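PDB 5YTI: flagellar hook associated protein type 3 FlgL from Legionella pneumophila subsp. pneumophila, which probably serves as a structural protein of the bacterial flagellum, as a hook-associated member of the flagellin family. Local coordinates for residues Tyr124-Asp129 and Gln144-Asn149. Numbering follows the deposited sequence.
Sequences YANTKD and QPVSLN
N126 meets V146 through a pair of hydrogen bonds in which one carboxamide serves both backbone polar groups of a single residue. V146 N donates to N126 OD1 at 2.8 Å with an N-H...O angle of 161°, lying in the plane of the side-chain carbonyl. In return N126 ND2 reaches V146 O at 2.9 Å, on a lone pair, although the acceptor stands 18° out of the amide plane. The first torsion puts CG anti to the carbonyl carbon of N126, beside the backbone N, and the two bonds with V146 together fix the rotation of the amide about chi2. Q144 lays its own amide over that of N126, the planes 22° apart and the amide carbons, Q144 CD and N126 CG, 4.2 Å from each other; the nearest atom of Q144 is its CG, 3.8 Å from N126 OD1.

In the fold, N126 is the first residue to leave helical geometry after helix 104-125, and V146 opens strand 146-148, which pairs with strand 154-156 in a two-stranded antiparallel hairpin. The asparagine thus ties the hairpin to the end of the helix.

Apolar packing accompanies the polar pair where A125 CB touches V146 CG2 at 3.8 Å; F297 of helix 296-307 packs on both residues. The ring carbon CG of P145 lies beside two oxygens, A125 O and N126 OD1.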
loop_
_atom_site.group_PDB
_atom_site.type_symbol
_atom_site.label_atom_id
_atom_site.label_comp_id
_atom_site.label_asym_id
_atom_site.label_seq_id
_atom_site.Cartn_x
_atom_site.Cartn_y
_atom_site.Cartn_z
ATOM N N TYR A 124 -2.887 -19.806 -6.605
ATOM C CA TYR A 124 -2.453 -18.830 -7.623
ATOM C C TYR A 124 -1.143 -18.171 -7.218
ATOM O O TYR A 124 -0.229 -18.021 -8.027
ATOM C CB TYR A 124 -3.521 -17.761 -7.885
ATOM C CG TYR A 124 -4.892 -18.276 -8.332
ATOM C CD1 TYR A 124 -5.028 -19.407 -9.136
ATOM C CD2 TYR A 124 -6.039 -17.606 -7.979
ATOM C CE1 TYR A 124 -6.268 -19.870 -9.552
ATOM C CE2 TYR A 124 -7.284 -18.052 -8.388
ATOM C CZ TYR A 124 -7.396 -19.185 -9.173
ATOM O OH TYR A 124 -8.647 -19.609 -9.549
ATOM N N ALA A 125 -1.032 -17.800 -5.956
ATOM C CA ALA A 125 0.204 -17.186 -5.504
ATOM C C ALA A 125 1.358 -18.166 -5.605
ATOM O O ALA A 125 2.504 -17.769 -5.789
ATOM C CB ALA A 125 0.063 -16.698 -4.083
ATOM N N ASN A 126 1.061 -19.453 -5.478
ATOM C CA ASN A 126 2.117 -20.461 -5.446
ATOM C C ASN A 126 2.214 -21.222 -6.775
ATOM O O ASN A 126 2.752 -22.346 -6.829
ATOM C CB ASN A 126 1.897 -21.431 -4.275
ATOM C CG ASN A 126 2.094 -20.776 -2.926
ATOM O OD1 ASN A 126 3.003 -19.983 -2.734
ATOM N ND2 ASN A 126 1.235 -21.100 -1.987
ATOM N N THR A 127 1.706 -20.617 -7.843
ATOM C CA THR A 127 1.781 -21.233 -9.153
ATOM C C THR A 127 3.205 -21.390 -9.661
ATOM O O THR A 127 4.049 -20.479 -9.492
ATOM C CB THR A 127 1.109 -20.377 -10.207
ATOM O OG1 THR A 127 -0.217 -20.087 -9.799
ATOM C CG2 THR A 127 1.083 -21.108 -11.503
ATOM N N LYS A 128 3.444 -22.527 -10.321
ATOM C CA LYS A 128 4.678 -22.766 -11.057
ATOM C C LYS A 128 4.482 -22.395 -12.529
ATOM O O LYS A 128 3.417 -22.644 -13.098
ATOM C CB LYS A 128 5.101 -24.220 -10.923
ATOM C CG LYS A 128 5.367 -24.622 -9.486
ATOM C CD LYS A 128 5.724 -26.099 -9.381
ATOM C CE LYS A 128 6.292 -26.458 -8.009
ATOM N NZ LYS A 128 7.073 -27.738 -8.013
ATOM N N ASP A 129 5.493 -21.758 -13.127
ATOM C CA ASP A 129 5.475 -21.485 -14.567
ATOM C C ASP A 129 6.163 -22.636 -15.312
ATOM O O ASP A 129 6.401 -23.716 -14.730
ATOM C CB ASP A 129 5.993 -20.056 -14.943
ATOM C CG ASP A 129 7.470 -19.787 -14.565
ATOM O OD1 ASP A 129 7.986 -20.338 -13.577
ATOM O OD2 ASP A 129 8.113 -18.961 -15.251
ATOM N N GLN A 144 8.814 -21.951 -2.391
ATOM C CA GLN A 144 7.382 -21.713 -2.496
ATOM C C GLN A 144 7.149 -20.322 -1.931
ATOM O O GLN A 144 7.649 -19.987 -0.849
ATOM C CB GLN A 144 6.601 -22.777 -1.696
ATOM C CG GLN A 144 5.149 -23.005 -2.125
ATOM C CD GLN A 144 4.319 -23.804 -1.121
ATOM O OE1 GLN A 144 4.102 -23.372 0.001
ATOM N NE2 GLN A 144 3.830 -24.957 -1.538
ATOM N N PRO A 145 6.448 -19.469 -2.679
ATOM C CA PRO A 145 6.430 -18.071 -2.230
ATOM C C PRO A 145 5.615 -17.789 -0.974
ATOM O O PRO A 145 6.083 -17.055 -0.115
ATOM C CB PRO A 145 5.865 -17.307 -3.441
ATOM C CG PRO A 145 5.323 -18.338 -4.364
ATOM C CD PRO A 145 6.092 -19.598 -4.097
ATOM N N VAL A 146 4.405 -18.353 -0.881
ATOM C CA VAL A 146 3.496 -18.075 0.227
ATOM C C VAL A 146 3.121 -19.326 1.002
ATOM O O VAL A 146 2.597 -20.299 0.418
ATOM C CB VAL A 146 2.206 -17.433 -0.271
ATOM C CG1 VAL A 146 1.413 -16.867 0.901
ATOM C CG2 VAL A 146 2.520 -16.313 -1.250
ATOM N N SER A 147 3.393 -19.277 2.313
ATOM C CA SER A 147 3.039 -20.343 3.253
ATOM C C SER A 147 2.546 -19.747 4.573
ATOM O O SER A 147 2.592 -18.534 4.756
ATOM C CB SER A 147 4.245 -21.224 3.531
ATOM O OG SER A 147 5.223 -20.516 4.280
ATOM N N LEU A 148 2.116 -20.602 5.500
ATOM C CA LEU A 148 1.552 -20.168 6.781
ATOM C C LEU A 148 2.347 -20.679 7.993
ATOM O O LEU A 148 2.259 -21.855 8.331
ATOM C CB LEU A 148 0.084 -20.629 6.840
ATOM C CG LEU A 148 -0.596 -21.098 8.144
ATOM C CD1 LEU A 148 -1.924 -20.367 8.368
ATOM C CD2 LEU A 148 -0.800 -22.620 8.153
ATOM N N ASN A 149 3.119 -19.820 8.659
ATOM C CA ASN A 149 3.872 -20.295 9.827
ATOM C C ASN A 149 2.904 -20.813 10.923
ATOM O O ASN A 149 1.668 -20.753 10.766
ATOM C CB ASN A 149 4.896 -19.258 10.355
ATOM C CG ASN A 149 4.278 -17.917 10.749
ATOM O OD1 ASN A 149 3.060 -17.761 10.815
ATOM N ND2 ASN A 149 5.146 -16.935 11.035
#